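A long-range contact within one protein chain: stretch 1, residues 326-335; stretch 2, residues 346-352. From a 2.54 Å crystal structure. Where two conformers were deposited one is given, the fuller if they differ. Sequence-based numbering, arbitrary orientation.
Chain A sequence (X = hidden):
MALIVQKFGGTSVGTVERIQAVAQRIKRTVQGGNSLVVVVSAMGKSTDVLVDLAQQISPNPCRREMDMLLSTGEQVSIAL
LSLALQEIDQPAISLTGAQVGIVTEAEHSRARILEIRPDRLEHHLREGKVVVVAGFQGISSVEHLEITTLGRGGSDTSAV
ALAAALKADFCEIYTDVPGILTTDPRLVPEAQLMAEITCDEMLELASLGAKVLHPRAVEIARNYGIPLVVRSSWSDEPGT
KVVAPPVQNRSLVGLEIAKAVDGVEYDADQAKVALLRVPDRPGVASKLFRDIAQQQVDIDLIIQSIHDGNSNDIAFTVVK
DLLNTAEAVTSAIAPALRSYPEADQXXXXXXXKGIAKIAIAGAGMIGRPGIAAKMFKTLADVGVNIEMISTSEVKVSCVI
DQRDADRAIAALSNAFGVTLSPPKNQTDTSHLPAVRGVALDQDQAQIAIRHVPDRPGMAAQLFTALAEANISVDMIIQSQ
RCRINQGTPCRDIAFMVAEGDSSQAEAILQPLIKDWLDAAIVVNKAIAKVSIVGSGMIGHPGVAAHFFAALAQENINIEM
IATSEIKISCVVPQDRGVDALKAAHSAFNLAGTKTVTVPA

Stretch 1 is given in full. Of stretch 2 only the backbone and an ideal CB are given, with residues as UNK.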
# COMPACT_ATOMS: atom_id res chain seq x y z
N ALA A 326 5.95 41.42 48.80
CA ALA A 326 6.94 41.24 47.75
C ALA A 326 7.67 42.54 47.39
O ALA A 326 8.88 42.54 47.14
CB ALA A 326 6.28 40.62 46.51
N GLU A 327 6.94 43.65 47.38
CA GLU A 327 7.52 44.96 47.09
C GLU A 327 8.50 45.38 48.18
O GLU A 327 9.61 45.84 47.89
CB GLU A 327 6.41 46.01 46.95
CG GLU A 327 6.93 47.44 46.78
CD GLU A 327 5.81 48.49 46.73
OE1 GLU A 327 6.09 49.63 46.30
OE2 GLU A 327 4.66 48.16 47.13
N ALA A 328 8.08 45.23 49.43
CA ALA A 328 8.91 45.63 50.55
C ALA A 328 10.25 44.89 50.55
O ALA A 328 11.30 45.51 50.67
CB ALA A 328 8.17 45.41 51.87
N VAL A 329 10.21 43.57 50.41
CA VAL A 329 11.42 42.75 50.39
C VAL A 329 12.33 43.15 49.25
O VAL A 329 13.55 43.28 49.42
CB VAL A 329 11.10 41.26 50.23
CG1 VAL A 329 12.39 40.46 50.32
CG2 VAL A 329 10.10 40.81 51.28
N THR A 330 11.74 43.32 48.07
CA THR A 330 12.49 43.76 46.90
C THR A 330 13.11 45.13 47.15
O THR A 330 14.29 45.35 46.86
CB THR A 330 11.60 43.76 45.62
OG1 THR A 330 11.06 42.44 45.40
CG2 THR A 330 12.41 44.18 44.39
N SER A 331 12.33 46.06 47.71
CA SER A 331 12.83 47.39 48.03
C SER A 331 14.04 47.36 48.95
O SER A 331 14.85 48.29 48.95
CB SER A 331 11.74 48.28 48.63
OG SER A 331 10.86 48.76 47.63
N ALA A 332 14.18 46.27 49.71
CA ALA A 332 15.25 46.18 50.69
C ALA A 332 16.53 45.53 50.15
O ALA A 332 17.63 45.88 50.55
CB ALA A 332 14.76 45.46 51.94
N ILE A 333 16.38 44.58 49.24
CA ILE A 333 17.53 43.98 48.58
C ILE A 333 18.19 44.97 47.61
O ILE A 333 19.41 45.02 47.49
CB ILE A 333 17.12 42.75 47.77
CG1 ILE A 333 16.21 41.84 48.59
CG2 ILE A 333 18.35 42.01 47.29
CD1 ILE A 333 15.53 40.78 47.77
N ALA A 334 17.36 45.74 46.92
CA ALA A 334 17.82 46.64 45.85
C ALA A 334 19.10 47.43 46.14
O ALA A 334 20.04 47.39 45.35
CB ALA A 334 16.68 47.58 45.40
N PRO A 335 19.14 48.19 47.25
CA PRO A 335 20.34 49.00 47.51
C PRO A 335 21.64 48.19 47.45
O PRO A 335 22.68 48.70 47.03
CB PRO A 335 20.10 49.55 48.92
CG PRO A 335 18.62 49.60 49.03
CD PRO A 335 18.11 48.39 48.28
N UNK A 346 19.74 53.54 39.70
CA UNK A 346 20.12 52.14 39.83
C UNK A 346 19.11 51.34 40.63
O UNK A 346 18.69 51.77 41.71
CB UNK A 346 21.50 52.03 40.48
N UNK A 347 18.74 50.18 40.12
CA UNK A 347 17.92 49.24 40.87
C UNK A 347 16.73 49.91 41.57
O UNK A 347 16.70 50.00 42.79
CB UNK A 347 18.79 48.52 41.90
N UNK A 348 15.76 50.37 40.79
CA UNK A 348 14.58 51.06 41.29
C UNK A 348 13.39 50.11 41.16
O UNK A 348 13.32 49.33 40.21
CB UNK A 348 14.34 52.37 40.53
N UNK A 349 12.47 50.16 42.12
CA UNK A 349 11.38 49.21 42.16
C UNK A 349 10.05 49.83 41.70
O UNK A 349 9.74 50.97 42.06
CB UNK A 349 11.24 48.65 43.58
N UNK A 350 9.31 49.09 40.87
CA UNK A 350 7.96 49.50 40.49
C UNK A 350 7.02 48.33 40.69
O UNK A 350 7.45 47.19 40.86
CB UNK A 350 7.91 49.99 39.04
N UNK A 351 5.73 48.62 40.67
CA UNK A 351 4.74 47.67 41.11
C UNK A 351 3.50 47.95 40.28
O UNK A 351 3.23 49.09 39.94
CB UNK A 351 4.47 47.77 42.61
N UNK A 352 2.77 46.90 39.89
CA UNK A 352 1.59 47.09 39.04
C UNK A 352 0.48 46.11 39.44
O UNK A 352 0.64 44.90 39.33
CB UNK A 352 1.96 46.91 37.57

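Stretch 1 is helical from its first residue, and the strand at 348-352 runs nearly antiparallel to that helix, with 169° between their N-to-C directions and a closest axis approach of 8.5 Å. Such a pairing leaves alternate strand positions to meet the helix, so the direction of each CA-to-CB bond is the first evidence to weigh.

At position 346 the CA-to-CB bond points sideways, and the ideal CB has no atom of stretch 1 within 5.5 Å. The backbone, at phi/psi -143/133, is extended and permissive; stretch 1 places little restriction on the choice. The residue is Glu-346, whose carboxylate oxygens are hydrogen-bonded elsewhere in the structure.

Position 347 points toward stretch 1. Its phi/psi of 45/70 has positive phi, a region easiest for glycine, asparagine or aspartate, though other residues can occupy it. The ideal CB lies 3.8 Å from Ala-334 O, and the CA atoms of 334 and 347 are 5.6 Å apart, the tightest of the three register pairs. A small side chain therefore fits most simply: glycine, alanine or perhaps serine. The deposited Ala-347 places its CB 4.2 Å from Ala-334 CB, an apolar contact between two methyls, while Ala-347 O comes within 3.6 Å of Ala-334 CB.

Position 348 points away, with nothing of stretch 1 near its ideal CB. Beta geometry (-107/144) suits many residues, polar ones included. It is Glu-348, extended with chi1 and chi2 both t, and it makes no contact with the helix.

Position 349 is the centre of the interface. Its CB points toward the helix, and the ideal CB lies 4.1 Å from Ser-331 OG and 4.7 Å from Thr-330 CG2. Both hydroxyls already donate within the helix, Thr-330 OG1 to Ala-326 O at 2.8 Å and Ser-331 OG weakly to Glu-327 O at 3.2 Å, but each could still accept, so a polar side chain is not excluded. The methyls of Thr-330 and Ala-334 nearby favour a medium aliphatic chain: valine, leucine, isoleucine or methionine. Ile-349, in the given conformer of two deposited, has chi1 m and chi2 p. Its CG1 approaches Thr-330 CG2 at 3.7 Å, and its CD1 reaches 4.0 Å from Ser-331 CA and a close 3.4 Å from Ala-334 CB. It covers several helix residues at once and has the largest contact area in either stretch, 95 Å².

Position 350 points away again and, at -130/166, accepts many residues. Ile-350 makes no contact with stretch 1.

At position 351 the CB turns back toward the helix, its ideal position 4.4 Å from Glu-327 CD. A basic residue could exploit that charge, threonine could offer a hydroxyl, and a short aliphatic could pack beside the chain. Val-351 takes the last course: its CG2 is 4.2 Å from Glu-327 OE2, a contact without a hydrogen bond.

Position 352 is out of reach, so the helix does not constrain it. Glu-352 is hydrogen-bonded through OE1 elsewhere in the structure.

Stretch 2 346-352: EAEIIVE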
# COMPACT_ATOMS: atom_id res chain seq x y z
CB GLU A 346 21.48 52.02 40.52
CG GLU A 346 22.57 52.76 39.82
CD GLU A 346 23.91 52.61 40.50
OE1 GLU A 346 24.77 53.47 40.26
OE2 GLU A 346 24.11 51.65 41.28
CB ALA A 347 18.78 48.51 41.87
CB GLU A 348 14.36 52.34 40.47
CG GLU A 348 12.94 52.88 40.42
CD GLU A 348 12.72 53.83 39.25
OE1 GLU A 348 11.62 54.43 39.18
OE2 GLU A 348 13.63 53.96 38.40
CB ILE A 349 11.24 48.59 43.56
CG1 ILE A 349 12.54 47.89 43.95
CG2 ILE A 349 10.07 47.62 43.63
CD1 ILE A 349 13.64 48.85 44.40
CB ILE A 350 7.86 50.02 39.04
CG1 ILE A 350 7.98 48.85 38.05
CG2 ILE A 350 8.88 51.13 38.81
CD1 ILE A 350 8.30 49.26 36.63
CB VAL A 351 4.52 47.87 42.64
CG1 VAL A 351 3.39 48.85 42.91
CG2 VAL A 351 4.29 46.57 43.30
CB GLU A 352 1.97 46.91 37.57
CG GLU A 352 0.90 47.32 36.57
CD GLU A 352 1.22 46.90 35.17
OE1 GLU A 352 2.26 46.23 34.96
OE2 GLU A 352 0.43 47.22 34.27
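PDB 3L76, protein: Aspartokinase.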